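Local coordinates for alanine dehydrogenase/pyridine nucleotide transhydrogenase (Mycobacterium smegmatis str. MC2 155, PDB 3P2Y), which probably couples hydride transfer between NADH and NADP to proton movement across the membrane, acting as the alpha 1 subunit of a transhydrogenase, at residues I25-E30 with V55-A60; V38-K43 with V87-N92; R170-L175 with K204-K209; S296-L301 with V323-P328. All blocks are in the same frame, centred on the assembly; numbering follows the deposited sequence. Where two conformers were deposited one is given.

Interaction 1: residues I25-E30 with V55-A60; sequences IGVPRE and VVVESA
Val27 and Val57 meet where two parallel strands, the first and last elements of a beta-alpha-beta unit running through helix 42-50, lie 4.7 Å apart axis to axis in the N-terminal domain. The pairing illustrates how a ladder of backbone bonds can be extended by a side chain once the strands end. Within the sheet, Val56 gives its N to Ile25 O and takes Val27 N on its own O, while Glu58 N reaches Val27 O at 2.9 Å. Val27, Val55 and Val57 share one face of the sheet, where Val27 CB lies 4.2 Å from Val57 CG2.

Glu58 carries the pattern onward. Its CB rests 3.7 Å from Val27 O, and the fully extended chain, with CG anti to the backbone N (chi1 -174°), runs alongside the departing Pro28-Arg29 backbone. Farther out, CD comes within 4.0 Å of Arg29 CB. At the tip, OE1 accepts Arg29 N at 2.9 Å, on its anti side and 32° out of the carboxylate plane, much as a strand carbonyl would. The Arg29 guanidinium makes no salt bridge with this acid; the aliphatic CD of Arg29 instead passes 3.9 Å from Ala60 O. Glu58 OE1 also accepts a hydrogen from a water at 2.8 Å, and that same water donates its other hydrogen to Arg29 O.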
loop_
_atom_site.group_PDB
_atom_site.type_symbol
_atom_site.label_atom_id
_atom_site.label_comp_id
_atom_site.label_asym_id
_atom_site.label_seq_id
_atom_site.Cartn_x
_atom_site.Cartn_y
_atom_site.Cartn_z
ATOM N N ILE A 25 1.875 15.346 -33.801
ATOM C CA ILE A 25 2.537 14.885 -32.585
ATOM C C ILE A 25 2.209 13.391 -32.409
ATOM O O ILE A 25 1.059 13.018 -32.442
ATOM C CB ILE A 25 2.021 15.681 -31.360
ATOM C CG1 ILE A 25 1.951 17.185 -31.675
ATOM C CG2 ILE A 25 2.869 15.369 -30.109
ATOM C CD1 ILE A 25 3.312 17.838 -31.899
ATOM N N GLY A 26 3.224 12.547 -32.236
ATOM C CA GLY A 26 3.018 11.077 -32.126
ATOM C C GLY A 26 3.302 10.592 -30.712
ATOM O O GLY A 26 4.273 11.022 -30.098
ATOM N N VAL A 27 2.416 9.740 -30.185
ATOM C CA VAL A 27 2.558 9.204 -28.839
ATOM C C VAL A 27 2.629 7.680 -28.952
ATOM O O VAL A 27 1.619 7.045 -29.245
ATOM C CB VAL A 27 1.327 9.562 -27.946
ATOM C CG1 VAL A 27 1.546 9.009 -26.516
ATOM C CG2 VAL A 27 1.134 11.071 -27.865
ATOM N N PRO A 28 3.804 7.072 -28.708
ATOM C CA PRO A 28 3.901 5.612 -28.751
ATOM C C PRO A 28 3.489 4.904 -27.446
ATOM O O PRO A 28 3.449 5.519 -26.357
ATOM C CB PRO A 28 5.395 5.345 -29.009
ATOM C CG PRO A 28 6.102 6.577 -28.567
ATOM C CD PRO A 28 5.102 7.723 -28.478
ATOM N N ARG A 29 3.167 3.620 -27.579
ATOM C CA ARG A 29 3.064 2.730 -26.429
ATOM C C ARG A 29 4.469 2.484 -25.888
ATOM O O ARG A 29 5.413 2.262 -26.658
ATOM C CB ARG A 29 2.433 1.402 -26.856
ATOM C CG ARG A 29 2.301 0.444 -25.700
ATOM C CD ARG A 29 1.700 -0.876 -26.174
ATOM N NE ARG A 29 1.910 -1.923 -25.164
ATOM C CZ ARG A 29 3.010 -2.702 -25.069
ATOM N NH1 ARG A 29 3.086 -3.629 -24.112
ATOM N NH2 ARG A 29 4.035 -2.583 -25.920
ATOM N N GLU A 30 4.628 2.590 -24.563
ATOM C CA GLU A 30 5.907 2.267 -23.935
ATOM C C GLU A 30 6.168 0.767 -23.968
ATOM O O GLU A 30 5.326 0.005 -23.520
ATOM C CB GLU A 30 5.905 2.781 -22.491
ATOM C CG GLU A 30 5.899 4.318 -22.467
ATOM C CD GLU A 30 7.165 4.915 -23.072
ATOM O OE1 GLU A 30 8.273 4.466 -22.713
ATOM O OE2 GLU A 30 7.051 5.819 -23.914
ATOM N N VAL A 55 -2.772 14.834 -33.446
ATOM C CA VAL A 55 -2.115 13.919 -32.506
ATOM C C VAL A 55 -2.457 12.522 -33.007
ATOM O O VAL A 55 -3.638 12.235 -33.294
ATOM C CB VAL A 55 -2.620 14.105 -31.062
ATOM C CG1 VAL A 55 -1.846 13.186 -30.095
ATOM C CG2 VAL A 55 -2.432 15.579 -30.616
ATOM N N VAL A 56 -1.424 11.695 -33.134
ATOM C CA VAL A 56 -1.585 10.268 -33.436
ATOM C C VAL A 56 -1.084 9.467 -32.243
ATOM O O VAL A 56 0.050 9.659 -31.787
ATOM C CB VAL A 56 -0.906 9.845 -34.762
ATOM C CG1 VAL A 56 0.581 10.222 -34.786
ATOM C CG2 VAL A 56 -1.103 8.337 -35.003
ATOM N N VAL A 57 -1.930 8.577 -31.747
ATOM C CA VAL A 57 -1.603 7.763 -30.561
ATOM C C VAL A 57 -1.574 6.311 -30.992
ATOM O O VAL A 57 -2.478 5.847 -31.686
ATOM C CB VAL A 57 -2.639 7.960 -29.449
ATOM C CG1 VAL A 57 -2.270 7.159 -28.189
ATOM C CG2 VAL A 57 -2.735 9.482 -29.102
ATOM N N GLU A 58 -0.518 5.598 -30.609
ATOM C CA GLU A 58 -0.435 4.173 -30.968
ATOM C C GLU A 58 -1.553 3.437 -30.236
ATOM O O GLU A 58 -1.886 3.765 -29.089
ATOM C CB GLU A 58 0.918 3.606 -30.540
ATOM C CG GLU A 58 1.146 2.157 -31.010
ATOM C CD GLU A 58 2.568 1.681 -30.834
ATOM O OE1 GLU A 58 3.372 2.359 -30.168
ATOM O OE2 GLU A 58 2.894 0.614 -31.412
ATOM N N SER A 59 -2.151 2.452 -30.907
ATOM C CA SER A 59 -3.158 1.637 -30.217
ATOM C C SER A 59 -2.616 1.049 -28.906
ATOM O O SER A 59 -1.475 0.557 -28.839
ATOM C CB SER A 59 -3.693 0.529 -31.139
ATOM O OG SER A 59 -4.773 -0.166 -30.477
ATOM N N ALA A 60 -3.467 1.084 -27.879
ATOM C CA ALA A 60 -3.156 0.600 -26.509
ATOM C C ALA A 60 -2.004 1.344 -25.810
ATOM O O ALA A 60 -1.478 0.872 -24.783
ATOM C CB ALA A 60 -2.922 -0.942 -26.478
HETATM O O HOH W 1 5.533 1.069 -29.025
#

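Interaction 2: residues V38-K43 with V87-N92; sequences VALVPK and VVVKVN
Ala39 CB points toward the end of strand 87-89, coming to 3.4 Å from Val89 O and, tighter than usual for two carbons, 3.5 Å from Lys90 CA. Two valines flank this small methyl. Val91 lays CG2 against the Val38-Ala39 peptide, 3.7 Å from Ala39 N. In Val89 a chi1 of -63° puts CG1 beside the backbone N and CG2 between that N and the carbonyl carbon; Leu40 crosses Val89 at about a right angle, CG to CG2 being 3.8 Å.

The next shell holds these groups in place. Val27 of the neighbouring strand touches both Leu40 and Val89, and helix 336-354 closes over them with Ala344 and Thr348 on Leu40 and Val347 on Val89. The bend after the strand is fastened by polar bonds: Lys90 points away from Ala39, and its NZ reaches Asn92 O at 2.7 Å as well as forming a salt bridge with Glu30, whose carboxylate also accepts Val91 N. Lys90 O is taken up by Tyr343 OH.

Contact between the segments is therefore made by aliphatic carbons and backbone atoms. Its fit rests on close packing and not on polar pairing, and the charge of the Lys90 side chain lies on the side away from Ala39.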
loop_
_atom_site.group_PDB
_atom_site.type_symbol
_atom_site.label_atom_id
_atom_site.label_comp_id
_atom_site.label_asym_id
_atom_site.label_seq_id
_atom_site.Cartn_x
_atom_site.Cartn_y
_atom_site.Cartn_z
ATOM N N VAL A 38 2.298 6.594 -20.045
ATOM C CA VAL A 38 2.156 7.006 -21.458
ATOM C C VAL A 38 2.456 8.507 -21.509
ATOM O O VAL A 38 2.136 9.235 -20.581
ATOM C CB VAL A 38 0.687 6.692 -21.964
ATOM C CG1 VAL A 38 -0.376 7.428 -21.130
ATOM C CG2 VAL A 38 0.541 7.035 -23.468
ATOM N N ALA A 39 3.109 8.988 -22.577
ATOM C CA ALA A 39 3.658 10.363 -22.530
ATOM C C ALA A 39 2.589 11.450 -22.539
ATOM O O ALA A 39 2.806 12.490 -21.951
ATOM C CB ALA A 39 4.670 10.612 -23.664
ATOM N N LEU A 40 1.461 11.212 -23.214
ATOM C CA LEU A 40 0.330 12.133 -23.113
ATOM C C LEU A 40 -0.905 11.366 -22.671
ATOM O O LEU A 40 -1.129 10.239 -23.122
ATOM C CB LEU A 40 0.035 12.809 -24.467
ATOM C CG LEU A 40 1.138 13.656 -25.109
ATOM C CD1 LEU A 40 0.583 14.254 -26.410
ATOM C CD2 LEU A 40 1.630 14.782 -24.134
ATOM N N VAL A 41 -1.699 11.987 -21.785
ATOM C CA VAL A 41 -2.980 11.434 -21.364
ATOM C C VAL A 41 -4.082 12.125 -22.155
ATOM O O VAL A 41 -3.875 13.236 -22.664
ATOM C CB VAL A 41 -3.238 11.652 -19.822
ATOM C CG1 VAL A 41 -2.190 10.867 -18.999
ATOM C CG2 VAL A 41 -3.229 13.137 -19.456
ATOM N N PRO A 42 -5.265 11.504 -22.233
ATOM C CA PRO A 42 -6.342 12.083 -23.045
ATOM C C PRO A 42 -6.676 13.550 -22.738
ATOM O O PRO A 42 -6.895 14.325 -23.669
ATOM C CB PRO A 42 -7.532 11.149 -22.747
ATOM C CG PRO A 42 -6.834 9.783 -22.567
ATOM C CD PRO A 42 -5.669 10.205 -21.654
ATOM N N LYS A 43 -6.680 13.955 -21.464
ATOM C CA LYS A 43 -6.992 15.365 -21.122
ATOM C C LYS A 43 -6.021 16.358 -21.746
ATOM O O LYS A 43 -6.421 17.475 -22.103
ATOM C CB LYS A 43 -7.003 15.615 -19.592
ATOM C CG LYS A 43 -8.156 14.981 -18.845
ATOM C CD LYS A 43 -7.910 15.173 -17.327
ATOM C CE LYS A 43 -8.912 14.368 -16.500
ATOM N NZ LYS A 43 -8.888 14.841 -15.093
ATOM N N VAL A 87 6.829 15.431 -34.294
ATOM C CA VAL A 87 7.343 15.449 -32.927
ATOM C C VAL A 87 6.863 14.173 -32.277
ATOM O O VAL A 87 5.656 13.925 -32.249
ATOM C CB VAL A 87 6.773 16.623 -32.087
ATOM C CG1 VAL A 87 7.350 16.604 -30.655
ATOM C CG2 VAL A 87 7.054 18.009 -32.754
ATOM N N VAL A 88 7.788 13.352 -31.795
ATOM C CA VAL A 88 7.399 12.123 -31.070
ATOM C C VAL A 88 7.681 12.397 -29.609
ATOM O O VAL A 88 8.785 12.841 -29.255
ATOM C CB VAL A 88 8.220 10.907 -31.551
ATOM C CG1 VAL A 88 7.951 9.648 -30.678
ATOM C CG2 VAL A 88 7.912 10.624 -33.048
ATOM N N VAL A 89 6.678 12.162 -28.752
ATOM C CA VAL A 89 6.844 12.373 -27.318
ATOM C C VAL A 89 6.668 11.034 -26.634
ATOM O O VAL A 89 5.706 10.331 -26.911
ATOM C CB VAL A 89 5.851 13.428 -26.726
ATOM C CG1 VAL A 89 6.104 14.811 -27.364
ATOM C CG2 VAL A 89 4.381 13.021 -26.894
ATOM N N LYS A 90 7.625 10.651 -25.805
ATOM C CA LYS A 90 7.514 9.328 -25.155
ATOM C C LYS A 90 8.077 9.430 -23.758
ATOM O O LYS A 90 8.569 10.486 -23.381
ATOM C CB LYS A 90 8.237 8.247 -25.996
ATOM C CG LYS A 90 9.781 8.217 -25.870
ATOM C CD LYS A 90 10.408 7.155 -26.858
ATOM C CE LYS A 90 9.801 5.729 -26.680
ATOM N NZ LYS A 90 9.710 5.240 -25.223
ATOM N N VAL A 91 8.018 8.341 -22.994
ATOM C CA VAL A 91 8.514 8.340 -21.624
ATOM C C VAL A 91 9.963 7.842 -21.585
ATOM O O VAL A 91 10.875 8.635 -21.341
ATOM C CB VAL A 91 7.619 7.468 -20.690
ATOM C CG1 VAL A 91 8.128 7.554 -19.188
ATOM C CG2 VAL A 91 6.167 7.916 -20.768
ATOM N N ASN A 92 10.174 6.536 -21.780
ATOM C CA ASN A 92 11.523 5.952 -21.651
ATOM C C ASN A 92 12.395 6.120 -22.893
ATOM O O ASN A 92 11.874 6.382 -23.977
ATOM C CB ASN A 92 11.423 4.457 -21.311
ATOM C CG ASN A 92 10.753 4.224 -19.973
ATOM O OD1 ASN A 92 9.818 3.411 -19.833
ATOM N ND2 ASN A 92 11.226 4.931 -18.982
#

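Interaction 3: residues R170-L175 with K204-K209; sequences RFVPML and KRLGAK
Val172 against Leu206 and Ala208 is a small, apolar loop-to-helix-end contact in the C-terminal domain, where the loop after helix 148-167 meets the finish of helix 194-206. It exemplifies how a helix terminus can be packed through its backbone as much as through its side chains. Val172 does most of the work with one branch: CG1, anti to the backbone N (chi1 167°), slips into the turn 3.5 Å from Ala208 N and touches Leu206 CB at 3.9 Å and Ala208 CB at 3.8 Å. Pro173 lays its ring over the same turn, with CB and CD both 3.4 Å from Leu206 O, a carbonyl buried by the contact and without a hydrogen-bonding partner in the model.

Lacking a side chain, Gly207 lets the two backbones close in, its CA standing 4.2 Å from Pro173 CA. A water joins them at the margin, donating to Gly207 O at 2.7 Å and accepting from Met174 N. At the subunit interface, Tyr158 of the second subunit packs on Pro173 and bonds through its OH to Val172 N.

At Gly207 a positive phi (110°) comes with two bonds back into the last turn, one of them Gly207 N to Lys204 O at 3.0 Å. The chain thus leaves the helix through a Schellman motif and enters strand 209-213, completing a beta-alpha-beta unit whose glycine-rich turn is consistent with a Rossmann-type fold.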
loop_
_atom_site.group_PDB
_atom_site.type_symbol
_atom_site.label_atom_id
_atom_site.label_comp_id
_atom_site.label_asym_id
_atom_site.label_seq_id
_atom_site.Cartn_x
_atom_site.Cartn_y
_atom_site.Cartn_z
ATOM N N ARG A 170 3.300 -3.800 11.344
ATOM C CA ARG A 170 2.662 -2.966 12.380
ATOM C C ARG A 170 1.900 -1.813 11.719
ATOM O O ARG A 170 2.219 -1.436 10.579
ATOM C CB ARG A 170 3.757 -2.364 13.273
ATOM C CG ARG A 170 4.396 -3.417 14.231
ATOM C CD ARG A 170 5.447 -2.819 15.153
ATOM N NE ARG A 170 6.604 -2.208 14.446
ATOM C CZ ARG A 170 7.653 -2.882 13.980
ATOM N NH1 ARG A 170 7.693 -4.228 14.013
ATOM N NH2 ARG A 170 8.661 -2.225 13.428
ATOM N N PHE A 171 0.924 -1.266 12.454
ATOM C CA PHE A 171 0.231 -0.040 12.047
ATOM C C PHE A 171 1.205 1.095 11.896
ATOM O O PHE A 171 2.198 1.155 12.633
ATOM C CB PHE A 171 -0.729 0.393 13.160
ATOM C CG PHE A 171 -2.046 -0.345 13.170
ATOM C CD1 PHE A 171 -3.005 -0.137 12.159
ATOM C CD2 PHE A 171 -2.348 -1.218 14.229
ATOM C CE1 PHE A 171 -4.265 -0.803 12.205
ATOM C CE2 PHE A 171 -3.605 -1.898 14.285
ATOM C CZ PHE A 171 -4.551 -1.717 13.263
ATOM N N VAL A 172 0.878 2.044 11.024
ATOM C CA VAL A 172 1.582 3.328 11.040
ATOM C C VAL A 172 0.975 4.284 12.097
ATOM O O VAL A 172 1.728 4.820 12.919
ATOM C CB VAL A 172 1.639 3.976 9.631
ATOM C CG1 VAL A 172 2.086 5.473 9.746
ATOM C CG2 VAL A 172 2.618 3.203 8.731
ATOM N N PRO A 173 -0.356 4.508 12.074
ATOM C CA PRO A 173 -0.910 5.476 13.044
ATOM C C PRO A 173 -0.987 4.913 14.457
ATOM O O PRO A 173 -1.138 3.702 14.621
ATOM C CB PRO A 173 -2.343 5.715 12.540
ATOM C CG PRO A 173 -2.675 4.464 11.731
ATOM C CD PRO A 173 -1.374 4.044 11.110
ATOM N N MET A 174 -0.885 5.798 15.448
ATOM C CA MET A 174 -1.220 5.438 16.820
ATOM C C MET A 174 -2.709 5.080 16.850
ATOM O O MET A 174 -3.540 5.809 16.297
ATOM C CB MET A 174 -0.950 6.638 17.746
ATOM C CG MET A 174 -1.095 6.316 19.219
ATOM S SD MET A 174 -1.099 7.893 20.076
ATOM C CE MET A 174 -2.829 8.332 19.830
ATOM N N LEU A 175 -3.057 3.971 17.483
ATOM C CA LEU A 175 -4.469 3.639 17.644
ATOM C C LEU A 175 -4.761 3.188 19.067
ATOM O O LEU A 175 -3.958 2.505 19.704
ATOM C CB LEU A 175 -4.934 2.603 16.617
ATOM C CG LEU A 175 -4.830 2.897 15.097
ATOM C CD1 LEU A 175 -5.205 1.651 14.363
ATOM C CD2 LEU A 175 -5.739 4.043 14.631
ATOM N N LYS A 204 3.678 11.354 7.371
ATOM C CA LYS A 204 3.009 12.184 8.383
ATOM C C LYS A 204 1.472 12.097 8.294
ATOM O O LYS A 204 0.795 11.938 9.337
ATOM C CB LYS A 204 3.460 13.656 8.294
ATOM C CG LYS A 204 2.918 14.543 9.442
ATOM C CD LYS A 204 3.456 13.997 10.788
ATOM C CE LYS A 204 3.494 14.994 11.948
ATOM N NZ LYS A 204 4.012 14.180 13.096
ATOM N N ARG A 205 0.938 12.184 7.072
ATOM C CA ARG A 205 -0.512 12.055 6.808
ATOM C C ARG A 205 -1.046 10.777 7.421
ATOM O O ARG A 205 -2.116 10.799 8.100
ATOM C CB ARG A 205 -0.814 11.987 5.289
ATOM C CG ARG A 205 -0.609 13.282 4.529
ATOM C CD ARG A 205 -1.059 13.116 3.074
ATOM N NE ARG A 205 -0.524 14.195 2.256
ATOM C CZ ARG A 205 -1.160 15.335 2.035
ATOM N NH1 ARG A 205 -2.385 15.530 2.542
ATOM N NH2 ARG A 205 -0.579 16.272 1.290
ATOM N N LEU A 206 -0.296 9.695 7.203
ATOM C CA LEU A 206 -0.680 8.363 7.660
ATOM C C LEU A 206 -0.560 8.163 9.175
ATOM O O LEU A 206 -1.065 7.160 9.707
ATOM C CB LEU A 206 0.150 7.321 6.962
ATOM C CG LEU A 206 -0.391 5.944 6.728
ATOM C CD1 LEU A 206 -1.926 5.953 6.495
ATOM C CD2 LEU A 206 0.334 5.482 5.480
ATOM N N GLY A 207 0.073 9.113 9.846
ATOM C CA GLY A 207 0.151 9.127 11.311
ATOM C C GLY A 207 1.536 8.830 11.877
ATOM O O GLY A 207 1.682 8.764 13.110
ATOM N N ALA A 208 2.559 8.681 11.028
ATOM C CA ALA A 208 3.942 8.415 11.541
ATOM C C ALA A 208 4.571 9.623 12.230
ATOM O O ALA A 208 4.253 10.787 11.914
ATOM C CB ALA A 208 4.863 7.946 10.425
ATOM N N LYS A 209 5.427 9.337 13.212
ATOM C CA LYS A 209 6.394 10.332 13.699
ATOM C C LYS A 209 7.514 10.363 12.658
ATOM O O LYS A 209 8.066 9.315 12.315
ATOM C CB LYS A 209 6.933 9.875 15.057
HETATM O O HOH W 2 -0.330 8.630 14.852
#

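Interaction 4: residues S296-L301 with V323-P328; sequences SVVVDL and VTITSP
Strands 297-300 and 323-326 run parallel, 11° apart in direction, and four near-straight backbone bonds join them, from Thr324 N to Ser296 O at one end to Asp300 N to Thr326 O at the other. Val298 is gripped twice, giving its N to Thr324 O at 2.8 Å and receiving Thr326 N on its O.

The side chains divide by face. Val297, Val299, Thr324 and Thr326 line one, where Val299 and Thr326 stand side by side with their CG2 atoms 3.9 Å apart. Thr326 turns its hydroxyl anti to the backbone N (chi1 -172°), toward a bond with Thr317, and this rotation tucks CG2 inward, 3.5 Å from Val298 O. Helix 148-167 packs over this face through Leu163 and Leu167. On the other face Val298 and Ile325 lie side by side, CG2 of the valine 3.7 Å from CD1 of the isoleucine. Beyond the strands the apolar pairing continues, Leu301 CD2 meeting Pro328 CG obliquely at 3.9 Å. Asp300 sends its carboxylate elsewhere, to Thr312 and to the backbone N atoms of Ala302, Asn308 and Cys309.

Where direct bonding stops, water takes over. One water donates to Asp300 O at 2.6 Å and to Pro328 O, while accepting the hydroxyl of Ser327; a second links Leu301 O with Pro328 O. These three carbonyl oxygens are all acceptors, and the waters supply the hydrogens that join them.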
loop_
_atom_site.group_PDB
_atom_site.type_symbol
_atom_site.label_atom_id
_atom_site.label_comp_id
_atom_site.label_asym_id
_atom_site.label_seq_id
_atom_site.Cartn_x
_atom_site.Cartn_y
_atom_site.Cartn_z
ATOM N N SER A 296 10.440 -4.161 10.888
ATOM C CA SER A 296 10.775 -2.842 10.315
ATOM C C SER A 296 11.029 -2.992 8.820
ATOM O O SER A 296 11.249 -4.112 8.332
ATOM C CB SER A 296 11.993 -2.234 11.016
ATOM O OG SER A 296 11.762 -2.124 12.421
ATOM N N VAL A 297 10.928 -1.901 8.067
ATOM C CA VAL A 297 11.093 -1.987 6.609
ATOM C C VAL A 297 12.047 -0.895 6.139
ATOM O O VAL A 297 11.948 0.249 6.588
ATOM C CB VAL A 297 9.729 -1.749 5.865
ATOM C CG1 VAL A 297 9.891 -1.858 4.341
ATOM C CG2 VAL A 297 8.639 -2.757 6.322
ATOM N N VAL A 298 12.943 -1.253 5.216
ATOM C CA VAL A 298 13.766 -0.294 4.503
ATOM C C VAL A 298 13.263 -0.266 3.067
ATOM O O VAL A 298 13.259 -1.310 2.387
ATOM C CB VAL A 298 15.280 -0.714 4.479
ATOM C CG1 VAL A 298 16.139 0.255 3.589
ATOM C CG2 VAL A 298 15.849 -0.773 5.913
ATOM N N VAL A 299 12.846 0.914 2.609
ATOM C CA VAL A 299 12.384 1.080 1.214
ATOM C C VAL A 299 13.491 1.879 0.513
ATOM O O VAL A 299 13.679 3.074 0.758
ATOM C CB VAL A 299 11.054 1.842 1.123
ATOM C CG1 VAL A 299 10.568 1.882 -0.373
ATOM C CG2 VAL A 299 9.962 1.195 2.039
ATOM N N ASP A 300 14.258 1.188 -0.325
ATOM C CA ASP A 300 15.429 1.759 -0.998
ATOM C C ASP A 300 15.020 2.100 -2.422
ATOM O O ASP A 300 14.695 1.203 -3.221
ATOM C CB ASP A 300 16.548 0.688 -0.949
ATOM C CG ASP A 300 17.892 1.161 -1.503
ATOM O OD1 ASP A 300 17.983 2.195 -2.198
ATOM O OD2 ASP A 300 18.874 0.406 -1.283
ATOM N N LEU A 301 14.983 3.394 -2.749
ATOM C CA LEU A 301 14.561 3.819 -4.085
ATOM C C LEU A 301 15.695 3.859 -5.094
ATOM O O LEU A 301 15.467 4.153 -6.263
ATOM C CB LEU A 301 13.905 5.206 -4.070
ATOM C CG LEU A 301 12.678 5.377 -3.150
ATOM C CD1 LEU A 301 11.955 6.693 -3.482
ATOM C CD2 LEU A 301 11.751 4.191 -3.302
ATOM N N VAL A 323 14.184 -8.097 9.185
ATOM C CA VAL A 323 13.991 -6.719 8.642
ATOM C C VAL A 323 13.735 -6.796 7.146
ATOM O O VAL A 323 14.500 -7.432 6.394
ATOM C CB VAL A 323 15.216 -5.802 8.949
ATOM C CG1 VAL A 323 15.027 -4.406 8.340
ATOM C CG2 VAL A 323 15.442 -5.678 10.468
ATOM N N THR A 324 12.655 -6.156 6.688
ATOM C CA THR A 324 12.269 -6.280 5.275
ATOM C C THR A 324 13.023 -5.202 4.493
ATOM O O THR A 324 13.013 -4.034 4.877
ATOM C CB THR A 324 10.740 -6.105 5.092
ATOM O OG1 THR A 324 10.044 -7.132 5.813
ATOM C CG2 THR A 324 10.318 -6.152 3.595
ATOM N N ILE A 325 13.714 -5.593 3.422
ATOM C CA ILE A 325 14.435 -4.651 2.565
ATOM C C ILE A 325 13.826 -4.723 1.171
ATOM O O ILE A 325 13.888 -5.780 0.530
ATOM C CB ILE A 325 15.933 -5.020 2.489
ATOM C CG1 ILE A 325 16.448 -5.408 3.890
ATOM C CG2 ILE A 325 16.734 -3.873 1.863
ATOM C CD1 ILE A 325 16.506 -4.229 4.853
ATOM N N THR A 326 13.242 -3.622 0.691
ATOM C CA THR A 326 12.550 -3.675 -0.601
ATOM C C THR A 326 13.132 -2.649 -1.557
ATOM O O THR A 326 13.518 -1.564 -1.121
ATOM C CB THR A 326 11.027 -3.515 -0.439
ATOM O OG1 THR A 326 10.370 -3.750 -1.698
ATOM C CG2 THR A 326 10.652 -2.083 0.114
ATOM N N SER A 327 13.187 -2.992 -2.844
ATOM C CA SER A 327 13.850 -2.133 -3.818
ATOM C C SER A 327 13.006 -1.978 -5.082
ATOM O O SER A 327 13.314 -2.577 -6.145
ATOM C CB SER A 327 15.269 -2.686 -4.140
ATOM O OG SER A 327 15.896 -1.926 -5.156
ATOM N N PRO A 328 11.956 -1.150 -5.011
ATOM C CA PRO A 328 11.141 -0.913 -6.212
ATOM C C PRO A 328 11.911 -0.148 -7.253
ATOM O O PRO A 328 12.611 0.800 -6.909
ATOM C CB PRO A 328 9.989 -0.034 -5.710
ATOM C CG PRO A 328 10.524 0.631 -4.455
ATOM C CD PRO A 328 11.472 -0.411 -3.825
HETATM O O HOH W 3 15.065 0.637 -5.688
HETATM O O HOH W 4 12.698 3.508 -7.276
#

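From the N terminus, interaction 1 closes the loop from strand 24-27 through helix 42-50 back to strand 54-57. Interaction 2 opens within that loop, at 38-43, and closes beyond it at 87-92, so the two cross; they also touch, since strand 24-27 lies between 54-57 and 87-89 in one parallel sheet. Interactions 3 and 4 follow in series in the C-terminal domain, on the opposite side of the chain's centre. Interaction 3 closes the loop through strand 186-190 and helix 194-206, tying its start to that helix's end; interaction 4 closes the one through strand 317-320, joining two strands of the second sheet. Arg170 NH2 bridges them, probably hydrogen-bonded to Ser296 OG.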